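Local coordinates for protein inositol 2-dehydrogenase/D-chiro-inositol 3-dehydrogenase (Lactobacillus casei, PDB 4MIY) that oxidises myo-inositol to 2-keto-myo-inositol with NAD as the hydride acceptor, and also acts on D-chiro-inositol, at residues 182-187 and 240-245. Sequence-based numbering, arbitrary orientation.
Sequences HWLLDD and LEVIGE
D187 OD2 is gripped by T218 OG1 and K220 N just past the end of helix 168-185, the helix from which L184 touches L240 and V242 of strand 237-244. Both segments belong to the C-terminal alpha/beta domain of a dehydrogenase that probably belongs to the Gfo/Idh/MocA family, and the contact packs a helix on one face of its mixed sheet. A Schellman motif closes the helix. D187 N bonds H182 O at 3.2 Å, and D186 N makes a weak bond to W183 O. D186 is the C-prime residue, with phi 48°. The turn leads the chain off the helix to D187, whose carboxylate is tied to the 218-220 region.

No hydrogen bond crosses between the segments. The contact is small, apolar and buried, and L184 CD2 carries it. L184 CG lies anti to the backbone N (chi1 177°), and CD2 in turn lies anti to CA, which extends this methyl out from the helix and sets it against L240 and V242. It meets L240 CD1 and CD2, each 4.4 Å away. V242 offers CG2, the branch beside its backbone N. L184 and V242 run antiparallel and overlap side by side, with CD2 against CG2. L136 of helix 131-141 touches both of them, and P148 of strand 148-156 also packs on V242.

L240 and V242 thus face the helices, while E241 and I243 point to the other side of the sheet. There I243 packs on H229 of the second subunit, so the strand lies between the helical layer and the subunit interface. W183 turns to helix 131-141, where K137 makes a cation-pi contact with its ring. The closest approach between the two segments is L184 CD2 to V242 CG2, at 4.1 Å.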
ATOM      1  N   HIS A 182       0.301  22.051  17.452  1.00 16.11           N
ATOM      2  CA  HIS A 182       0.975  22.375  18.672  1.00 16.68           C
ATOM      3  C   HIS A 182       0.860  21.261  19.710  1.00 16.38           C
ATOM      4  O   HIS A 182       1.794  20.999  20.405  1.00 15.55           O
ATOM      5  CB  HIS A 182       0.592  23.774  19.197  1.00 18.12           C
ATOM      6  CG  HIS A 182      -0.780  23.886  19.772  1.00 16.51           C
ATOM      7  ND1 HIS A 182      -1.065  23.604  21.083  1.00 19.30           N
ATOM      8  CD2 HIS A 182      -1.932  24.329  19.230  1.00 15.18           C
ATOM      9  CE1 HIS A 182      -2.345  23.794  21.295  1.00 18.22           C
ATOM     10  NE2 HIS A 182      -2.895  24.246  20.192  1.00 17.92           N
ATOM     11  N   TRP A 183      -0.274  20.583  19.728  1.00 15.77           N
ATOM     12  CA  TRP A 183      -0.456  19.395  20.546  1.00 15.25           C
ATOM     13  C   TRP A 183       0.403  18.233  20.083  1.00 15.19           C
ATOM     14  O   TRP A 183       1.038  17.630  20.847  1.00 17.35           O
ATOM     15  CB  TRP A 183      -1.918  18.993  20.529  1.00 17.18           C
ATOM     16  CG  TRP A 183      -2.256  17.604  20.984  1.00 17.23           C
ATOM     17  CD1 TRP A 183      -2.382  17.181  22.251  1.00 19.38           C
ATOM     18  CD2 TRP A 183      -2.570  16.473  20.160  1.00 17.99           C
ATOM     19  NE1 TRP A 183      -2.724  15.859  22.279  1.00 21.88           N
ATOM     20  CE2 TRP A 183      -2.865  15.414  21.000  1.00 20.34           C
ATOM     21  CE3 TRP A 183      -2.646  16.266  18.787  1.00 18.82           C
ATOM     22  CZ2 TRP A 183      -3.195  14.179  20.519  1.00 18.59           C
ATOM     23  CZ3 TRP A 183      -2.961  15.033  18.335  1.00 19.27           C
ATOM     24  CH2 TRP A 183      -3.239  14.028  19.185  1.00 19.91           C
ATOM     25  N   LEU A 184       0.400  17.980  18.784  1.00 16.41           N
ATOM     26  CA  LEU A 184       1.206  16.930  18.202  1.00 16.01           C
ATOM     27  C   LEU A 184       2.655  17.026  18.573  1.00 15.87           C
ATOM     28  O   LEU A 184       3.274  16.076  18.908  1.00 17.07           O
ATOM     29  CB  LEU A 184       1.105  16.992  16.678  1.00 14.94           C
ATOM     30  CG  LEU A 184       1.958  15.998  15.862  1.00 13.64           C
ATOM     31  CD1 LEU A 184       1.535  14.573  16.046  1.00 19.20           C
ATOM     32  CD2 LEU A 184       1.935  16.329  14.429  1.00 19.16           C
ATOM     33  N   LEU A 185       3.174  18.235  18.440  1.00 15.24           N
ATOM     34  CA  LEU A 185       4.569  18.536  18.592  1.00 14.74           C
ATOM     35  C   LEU A 185       4.970  18.974  19.996  1.00 17.14           C
ATOM     36  O   LEU A 185       6.118  19.106  20.244  1.00 19.12           O
ATOM     37  CB  LEU A 185       4.938  19.664  17.648  1.00 18.28           C
ATOM     38  CG  LEU A 185       4.750  19.419  16.155  1.00 13.89           C
ATOM     39  CD1 LEU A 185       4.865  20.697  15.391  1.00 18.19           C
ATOM     40  CD2 LEU A 185       5.775  18.443  15.697  1.00 16.90           C
ATOM     41  N   ASP A 186       4.005  19.175  20.865  1.00 17.30           N
ATOM     42  CA  ASP A 186       4.248  19.749  22.192  1.00 20.00           C
ATOM     43  C   ASP A 186       5.124  21.005  22.114  1.00 19.28           C
ATOM     44  O   ASP A 186       6.117  21.108  22.757  1.00 19.72           O
ATOM     45  CB  ASP A 186       4.843  18.707  23.120  1.00 19.74           C
ATOM     46  CG  ASP A 186       4.825  19.151  24.551  1.00 26.79           C
ATOM     47  OD1 ASP A 186       4.082  20.092  24.845  1.00 31.86           O
ATOM     48  OD2 ASP A 186       5.568  18.587  25.346  1.00 33.38           O
ATOM     49  N   ASP A 187       4.710  21.925  21.264  1.00 17.99           N
ATOM     50  CA  ASP A 187       5.469  23.104  20.970  1.00 20.83           C
ATOM     51  C   ASP A 187       4.532  24.295  20.807  1.00 19.22           C
ATOM     52  O   ASP A 187       3.361  24.154  20.911  1.00 25.55           O
ATOM     53  CB  ASP A 187       6.335  22.863  19.746  1.00 20.23           C
ATOM     54  CG  ASP A 187       7.555  23.763  19.681  1.00 22.09           C
ATOM     55  OD1 ASP A 187       7.657  24.686  20.457  1.00 26.59           O
ATOM     56  OD2 ASP A 187       8.399  23.528  18.841  1.00 22.65           O
ATOM     57  N   LEU A 240      -1.174  13.576   6.916  1.00 11.82           N
ATOM     58  CA  LEU A 240      -0.248  14.050   7.908  1.00 13.60           C
ATOM     59  C   LEU A 240       1.046  13.271   7.834  1.00 12.43           C
ATOM     60  O   LEU A 240       1.038  12.092   7.855  1.00 13.94           O
ATOM     61  CB  LEU A 240      -0.860  13.909   9.298  1.00 13.28           C
ATOM     62  CG  LEU A 240       0.013  14.318  10.483  1.00 14.65           C
ATOM     63  CD1 LEU A 240       0.312  15.789  10.412  1.00 16.45           C
ATOM     64  CD2 LEU A 240      -0.704  14.007  11.718  1.00 16.07           C
ATOM     65  N   GLU A 241       2.140  13.986   7.711  1.00 12.48           N
ATOM     66  CA  GLU A 241       3.461  13.426   7.623  1.00 14.48           C
ATOM     67  C   GLU A 241       4.387  14.230   8.525  1.00 14.00           C
ATOM     68  O   GLU A 241       4.424  15.415   8.447  1.00 14.23           O
ATOM     69  CB  GLU A 241       3.945  13.503   6.176  1.00 15.18           C
ATOM     70  CG  GLU A 241       5.294  12.998   5.931  1.00 17.64           C
ATOM     71  CD  GLU A 241       5.773  13.268   4.507  1.00 26.80           C
ATOM     72  OE1 GLU A 241       5.158  14.049   3.813  1.00 28.10           O
ATOM     73  OE2 GLU A 241       6.760  12.678   4.103  1.00 30.07           O
ATOM     74  N   VAL A 242       5.119  13.537   9.373  1.00 12.41           N
ATOM     75  CA  VAL A 242       6.134  14.136  10.205  1.00 14.93           C
ATOM     76  C   VAL A 242       7.510  13.674   9.755  1.00 13.28           C
ATOM     77  O   VAL A 242       7.778  12.518   9.684  1.00 12.52           O
ATOM     78  CB  VAL A 242       5.916  13.812  11.709  1.00 12.11           C
ATOM     79  CG1 VAL A 242       6.993  14.486  12.567  1.00 14.76           C
ATOM     80  CG2 VAL A 242       4.579  14.218  12.138  1.00 16.08           C
ATOM     81  N   ILE A 243       8.355  14.633   9.421  1.00 12.17           N
ATOM     82  CA  ILE A 243       9.724  14.396   9.050  1.00 13.26           C
ATOM     83  C   ILE A 243      10.623  14.555  10.242  1.00 12.71           C
ATOM     84  O   ILE A 243      10.752  15.622  10.745  1.00 14.23           O
ATOM     85  CB  ILE A 243      10.188  15.443   8.044  1.00 15.06           C
ATOM     86  CG1 ILE A 243       9.215  15.538   6.882  1.00 19.45           C
ATOM     87  CG2 ILE A 243      11.596  15.183   7.619  1.00 16.20           C
ATOM     88  CD1 ILE A 243       9.130  14.390   6.170  1.00 17.49           C
ATOM     89  N   GLY A 244      11.269  13.483  10.631  1.00 11.00           N
ATOM     90  CA  GLY A 244      12.169  13.496  11.748  1.00 12.78           C
ATOM     91  C   GLY A 244      13.612  13.424  11.329  1.00 12.27           C
ATOM     92  O   GLY A 244      13.921  13.210  10.198  1.00 13.02           O
ATOM     93  N   GLU A 245      14.485  13.587  12.300  1.00 13.79           N
ATOM     94  CA  GLU A 245      15.922  13.489  12.099  1.00 13.40           C
ATOM     95  C   GLU A 245      16.344  12.143  11.529  1.00 12.97           C
ATOM     96  O   GLU A 245      17.205  12.090  10.731  1.00 14.11           O
ATOM     97  CB  GLU A 245      16.658  13.772  13.435  1.00 15.29           C
ATOM     98  CG  GLU A 245      16.498  15.170  13.885  1.00 15.61           C
ATOM     99  CD  GLU A 245      17.013  15.432  15.254  1.00 20.13           C
ATOM    100  OE1 GLU A 245      16.826  14.609  16.111  1.00 17.45           O
ATOM    101  OE2 GLU A 245      17.552  16.524  15.427  1.00 20.66           O
TER